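Local atomic coordinates of cellulosomal scaffoldin (Bacteroides cellulosolvens, PDB entry 1TYJ), a protein that probably serves as a type-II cohesin module of a cellulosomal scaffoldin, binding dockerin modules to help assemble the cellulosome. Residues T19-V24 with T107-K112; M60-T65 with K112-V117. All coordinates share one frame; numbering follows the deposited sequence. Where two conformers were deposited one is given.

Contact 1. Residues T19-V24 with T107-K112; sequences TLTINV and TGAVAK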
loop_
_atom_site.group_PDB
_atom_site.type_symbol
_atom_site.label_atom_id
_atom_site.label_comp_id
_atom_site.label_asym_id
_atom_site.label_seq_id
_atom_site.Cartn_x
_atom_site.Cartn_y
_atom_site.Cartn_z
ATOM N N THR A 19 -0.372 11.137 4.533
ATOM C CA THR A 19 -0.603 9.692 4.543
ATOM C C THR A 19 -1.409 9.218 3.334
ATOM O O THR A 19 -2.463 9.798 3.017
ATOM C CB THR A 19 -1.261 9.296 5.861
ATOM O OG1 THR A 19 -0.387 9.675 6.933
ATOM C CG2 THR A 19 -1.562 7.782 5.943
ATOM N N LEU A 20 -0.881 8.199 2.655
ATOM C CA LEU A 20 -1.602 7.473 1.621
ATOM C C LEU A 20 -2.287 6.274 2.286
ATOM O O LEU A 20 -1.611 5.345 2.747
ATOM C CB LEU A 20 -0.594 6.956 0.591
ATOM C CG LEU A 20 -1.185 6.294 -0.676
ATOM C CD1 LEU A 20 -1.887 7.372 -1.537
ATOM C CD2 LEU A 20 -0.111 5.569 -1.499
ATOM N N THR A 21 -3.618 6.288 2.340
ATOM C CA THR A 21 -4.351 5.125 2.798
ATOM C C THR A 21 -4.676 4.294 1.552
ATOM O O THR A 21 -5.160 4.837 0.528
ATOM C CB THR A 21 -5.620 5.553 3.520
ATOM O OG1 THR A 21 -5.280 6.249 4.736
ATOM C CG2 THR A 21 -6.476 4.324 3.872
ATOM N N ILE A 22 -4.361 2.992 1.613
ATOM C CA ILE A 22 -4.518 2.114 0.434
ATOM C C ILE A 22 -5.651 1.168 0.729
ATOM O O ILE A 22 -5.625 0.458 1.748
ATOM C CB ILE A 22 -3.252 1.306 0.134
ATOM C CG1 ILE A 22 -2.031 2.240 -0.075
ATOM C CG2 ILE A 22 -3.490 0.361 -1.083
ATOM C CD1 ILE A 22 -0.688 1.516 -0.047
ATOM N N ASN A 23 -6.661 1.215 -0.141
ATOM C CA ASN A 23 -7.884 0.406 -0.009
ATOM C C ASN A 23 -7.999 -0.641 -1.113
ATOM O O ASN A 23 -7.426 -0.490 -2.200
ATOM C CB ASN A 23 -9.120 1.339 -0.075
ATOM C CG ASN A 23 -9.029 2.477 0.951
ATOM O OD1 ASN A 23 -8.861 2.225 2.120
ATOM N ND2 ASN A 23 -9.094 3.742 0.484
ATOM N N VAL A 24 -8.747 -1.708 -0.838
ATOM C CA VAL A 24 -9.248 -2.547 -1.914
ATOM C C VAL A 24 -10.769 -2.353 -1.930
ATOM O O VAL A 24 -11.367 -2.003 -0.907
ATOM C CB VAL A 24 -8.880 -4.030 -1.750
ATOM C CG1 VAL A 24 -7.395 -4.193 -1.824
ATOM C CG2 VAL A 24 -9.364 -4.586 -0.419
ATOM N N THR A 107 -13.636 -5.208 0.919
ATOM C CA THR A 107 -13.578 -3.734 0.792
ATOM C C THR A 107 -13.111 -3.095 2.077
ATOM O O THR A 107 -13.570 -3.447 3.165
ATOM C CB THR A 107 -14.946 -3.115 0.329
ATOM O OG1 THR A 107 -15.299 -3.646 -0.935
ATOM C CG2 THR A 107 -14.850 -1.578 0.214
ATOM N N GLY A 108 -12.170 -2.167 1.952
ATOM C CA GLY A 108 -11.660 -1.489 3.127
ATOM C C GLY A 108 -10.177 -1.174 3.064
ATOM O O GLY A 108 -9.509 -1.530 2.083
ATOM N N ALA A 109 -9.651 -0.554 4.133
ATOM C CA ALA A 109 -8.232 -0.190 4.114
ATOM C C ALA A 109 -7.351 -1.410 4.413
ATOM O O ALA A 109 -7.621 -2.150 5.371
ATOM C CB ALA A 109 -7.938 0.911 5.115
ATOM N N VAL A 110 -6.298 -1.594 3.596
ATOM C CA VAL A 110 -5.310 -2.637 3.837
ATOM C C VAL A 110 -3.965 -2.174 4.408
ATOM O O VAL A 110 -3.260 -2.972 5.077
ATOM C CB VAL A 110 -5.068 -3.498 2.562
ATOM C CG1 VAL A 110 -6.414 -3.982 2.008
ATOM C CG2 VAL A 110 -4.255 -2.720 1.460
ATOM N N ALA A 111 -3.584 -0.916 4.155
ATOM C CA ALA A 111 -2.273 -0.407 4.604
ATOM C C ALA A 111 -2.334 1.085 4.535
ATOM O O ALA A 111 -3.161 1.651 3.778
ATOM C CB ALA A 111 -1.146 -0.899 3.678
ATOM N N LYS A 112 -1.432 1.727 5.274
ATOM C CA LYS A 112 -1.237 3.167 5.134
ATOM C C LYS A 112 0.240 3.461 5.133
ATOM O O LYS A 112 0.984 2.897 5.917
ATOM C CB LYS A 112 -1.874 3.961 6.263
ATOM C CG LYS A 112 -3.313 3.532 6.596
ATOM C CD LYS A 112 -3.834 4.304 7.768
ATOM C CE LYS A 112 -5.195 3.771 8.137
ATOM N NZ LYS A 112 -5.711 4.424 9.386
#
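Lys112 lies against Thr19 and Thr21 of the neighbouring antiparallel strand. Lys112 CB rests on Thr19 CG2 (3.8 Å) and near the carbonyl of Leu20. Lys112 CG, anti to the carbonyl carbon (chi1 -47°), then runs beside the Thr21 side chain and meets Thr21 OG1 at 3.8 Å. CD stays close to that oxygen, and the extended chain carries CE and NZ away from strand 17-25. On the same face Thr21 CG2 touches Ala109 CB, and Asn23 OD1 approaches Ala109 CA to 3.2 Å. At one end Val24 and Gly108 exchange two backbone bonds; at the Gly108 phi of 144° a side chain would collide with the carbonyl oxygen of Thr107, which suits a glycine. Further along, Ile22 N bonds to Ala111 O, whereas Ile22 O takes Val110 N at 2.8 Å and, weakly, Ala111 N at 3.4 Å. On the buried face Val110 CG1 meets Val24 CG2 (3.9 Å), the two side chains crossing at about a right angle, while Val110 CG2 faces Ile22 CG2 at 4.1 Å. An alanine in place of Val110 would probably open a gap between Val24 and Ile22 and cost Phe30 and Leu66 a packing partner. Ile22 also packs on Phe35 and Phe88 of the facing sheet, so this side belongs to the interior of the sandwich. With Val110 and Ala111 both set opposite Ile22, this is a classic beta bulge within an antiparallel pair of the cohesin beta sandwich.

Contact 2. Residues M60-T65 with K112-V117; sequences MPDYGT and KVTFKV. With MOH (methanol), chain G.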
loop_
_atom_site.group_PDB
_atom_site.type_symbol
_atom_site.label_atom_id
_atom_site.label_comp_id
_atom_site.label_asym_id
_atom_site.label_seq_id
_atom_site.Cartn_x
_atom_site.Cartn_y
_atom_site.Cartn_z
ATOM N N MET A 60 7.716 -2.138 8.107
ATOM C CA MET A 60 6.377 -2.431 7.616
ATOM C C MET A 60 5.497 -1.174 7.719
ATOM O O MET A 60 5.462 -0.522 8.783
ATOM C CB MET A 60 5.723 -3.526 8.462
ATOM C CG MET A 60 4.417 -4.034 7.889
ATOM S SD MET A 60 4.651 -4.927 6.322
ATOM C CE MET A 60 2.919 -5.061 5.781
ATOM N N PRO A 61 4.763 -0.823 6.626
ATOM C CA PRO A 61 3.758 0.238 6.749
ATOM C C PRO A 61 2.669 -0.017 7.780
ATOM O O PRO A 61 2.522 -1.127 8.302
ATOM C CB PRO A 61 3.118 0.296 5.348
ATOM C CG PRO A 61 4.279 -0.225 4.400
ATOM C CD PRO A 61 4.863 -1.357 5.247
ATOM N N ASP A 62 1.901 1.019 8.088
ATOM C CA ASP A 62 0.826 0.890 9.046
ATOM C C ASP A 62 -0.268 -0.019 8.505
ATOM O O ASP A 62 -0.470 -0.128 7.311
ATOM C CB ASP A 62 0.234 2.265 9.388
ATOM C CG ASP A 62 1.277 3.223 9.952
ATOM O OD1 ASP A 62 1.670 3.072 11.125
ATOM O OD2 ASP A 62 1.769 4.095 9.187
ATOM N N TYR A 63 -0.977 -0.686 9.417
ATOM C CA TYR A 63 -2.083 -1.517 9.028
ATOM C C TYR A 63 -3.365 -0.699 8.748
ATOM O O TYR A 63 -3.501 0.475 9.155
ATOM C CB TYR A 63 -2.370 -2.538 10.124
ATOM C CG TYR A 63 -1.258 -3.512 10.428
ATOM C CD1 TYR A 63 -0.973 -3.851 11.753
ATOM C CD2 TYR A 63 -0.510 -4.133 9.396
ATOM C CE1 TYR A 63 0.024 -4.781 12.073
ATOM C CE2 TYR A 63 0.541 -5.029 9.706
ATOM C CZ TYR A 63 0.782 -5.362 11.045
ATOM O OH TYR A 63 1.758 -6.272 11.399
ATOM N N GLY A 64 -4.264 -1.334 7.991
ATOM C CA GLY A 64 -5.625 -0.866 7.792
ATOM C C GLY A 64 -6.552 -1.704 8.657
ATOM O O GLY A 64 -6.141 -2.263 9.687
ATOM N N THR A 65 -7.795 -1.803 8.252
ATOM C CA THR A 65 -8.755 -2.588 9.032
ATOM C C THR A 65 -8.886 -4.033 8.530
ATOM O O THR A 65 -9.340 -4.914 9.274
ATOM C CB THR A 65 -10.137 -1.932 9.027
ATOM O OG1 THR A 65 -10.565 -1.834 7.685
ATOM C CG2 THR A 65 -10.055 -0.503 9.555
ATOM N N LYS A 112 -1.432 1.727 5.274
ATOM C CA LYS A 112 -1.237 3.167 5.134
ATOM C C LYS A 112 0.240 3.461 5.133
ATOM O O LYS A 112 0.984 2.897 5.917
ATOM C CB LYS A 112 -1.874 3.961 6.263
ATOM C CG LYS A 112 -3.313 3.532 6.596
ATOM C CD LYS A 112 -3.834 4.304 7.768
ATOM C CE LYS A 112 -5.195 3.771 8.137
ATOM N NZ LYS A 112 -5.711 4.424 9.386
ATOM N N VAL A 113 0.646 4.400 4.291
ATOM C CA VAL A 113 2.041 4.809 4.250
ATOM C C VAL A 113 2.078 6.305 4.448
ATOM O O VAL A 113 1.467 7.061 3.689
ATOM C CB VAL A 113 2.683 4.482 2.904
ATOM C CG1 VAL A 113 4.130 4.981 2.828
ATOM C CG2 VAL A 113 2.639 2.997 2.621
ATOM N N THR A 114 2.765 6.738 5.495
ATOM C CA THR A 114 2.961 8.165 5.749
ATOM C C THR A 114 4.331 8.556 5.226
ATOM O O THR A 114 5.311 7.796 5.370
ATOM C CB THR A 114 2.873 8.445 7.282
ATOM O OG1 THR A 114 1.579 8.041 7.762
ATOM C CG2 THR A 114 3.078 9.926 7.633
ATOM N N PHE A 115 4.393 9.760 4.636
ATOM C CA PHE A 115 5.624 10.368 4.156
ATOM C C PHE A 115 5.830 11.713 4.849
ATOM O O PHE A 115 4.853 12.443 5.082
ATOM C CB PHE A 115 5.519 10.660 2.660
ATOM C CG PHE A 115 5.288 9.454 1.801
ATOM C CD1 PHE A 115 3.997 9.016 1.502
ATOM C CD2 PHE A 115 6.371 8.789 1.214
ATOM C CE1 PHE A 115 3.792 7.893 0.652
ATOM C CE2 PHE A 115 6.167 7.685 0.393
ATOM C CZ PHE A 115 4.882 7.252 0.102
ATOM N N LYS A 116 7.074 12.021 5.211
ATOM C CA LYS A 116 7.423 13.367 5.646
ATOM C C LYS A 116 7.869 14.126 4.407
ATOM O O LYS A 116 8.630 13.613 3.580
ATOM C CB LYS A 116 8.510 13.361 6.746
ATOM C CG LYS A 116 9.023 14.763 7.123
ATOM C CD LYS A 116 10.239 14.729 8.052
ATOM C CE LYS A 116 9.853 14.346 9.464
ATOM N NZ LYS A 116 11.016 14.559 10.415
ATOM N N VAL A 117 7.381 15.351 4.280
ATOM C CA VAL A 117 7.790 16.213 3.166
ATOM C C VAL A 117 9.136 16.842 3.502
ATOM O O VAL A 117 9.258 17.534 4.521
ATOM C CB VAL A 117 6.733 17.302 2.917
ATOM C CG1 VAL A 117 7.203 18.223 1.801
ATOM C CG2 VAL A 117 5.362 16.639 2.633
HETATM C C MOH G . 9.201 -2.744 11.821
HETATM O O MOH G . 8.574 -3.326 10.625
HETATM O O HOH W 1 4.020 4.925 7.457
#
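Asp62 and Lys112 face each other as an antiparallel hydrogen-bonded pair with unequal bonds. Lys112 N donates to Asp62 O at 2.9 Å, approaching from above the carbonyl plane, 42° out of it; the return bond, Asp62 N to Lys112 O at 3.0 Å, is weak and bent to 130°. Pro61 CB sits 3.4 Å from that same Lys112 oxygen, and its ring lies alongside Val113, CB to CG2 at 3.9 Å. Both apolar groups also touch Phe88 of the opposing sheet. Asp62 CG stands anti to the carbonyl carbon (chi1 -58°), which sets OD2 on the Thr114 side; a water links Asp62 OD2 to Thr114 N, donating to the first and accepting from the second, each at 3.0 Å. Thr114 OG1 is itself bonded to Thr19 on the next strand. Tyr63 O lies 3.8 Å from Lys112 CE; Tyr63 CB is directed away from 112-117, and the OH hydrogen-bonds Asp75 while Arg90 makes a cation-pi contact with the ring. At the other end Met60 N donates to a methanol, probably from the crystallisation liquor. The short strand 62-63 pairs with strand 108-117 through a single antiparallel bridge, an addition to one sheet of the cohesin beta sandwich.

From the N terminus, strand 17-25 comes first and waits for its partner until the chain has passed 82 further residues; contact 1 closes that long loop. Within it lie residues 60-65, which contact 2 later joins to 112-117, closing a span of 46 residues. The four segments alternate along the chain, so the two closures cross rather than nest. Strand 108-117 serves both: it runs beside 17-25 and, on its other side, receives 62-63, with Lys112 common to the two contacts. Their centres are about 9 Å apart. Leu20 N to Val113 O carries the backbone pairing from contact 1 into the residues of contact 2, making one continuous sheet of the cohesin sandwich.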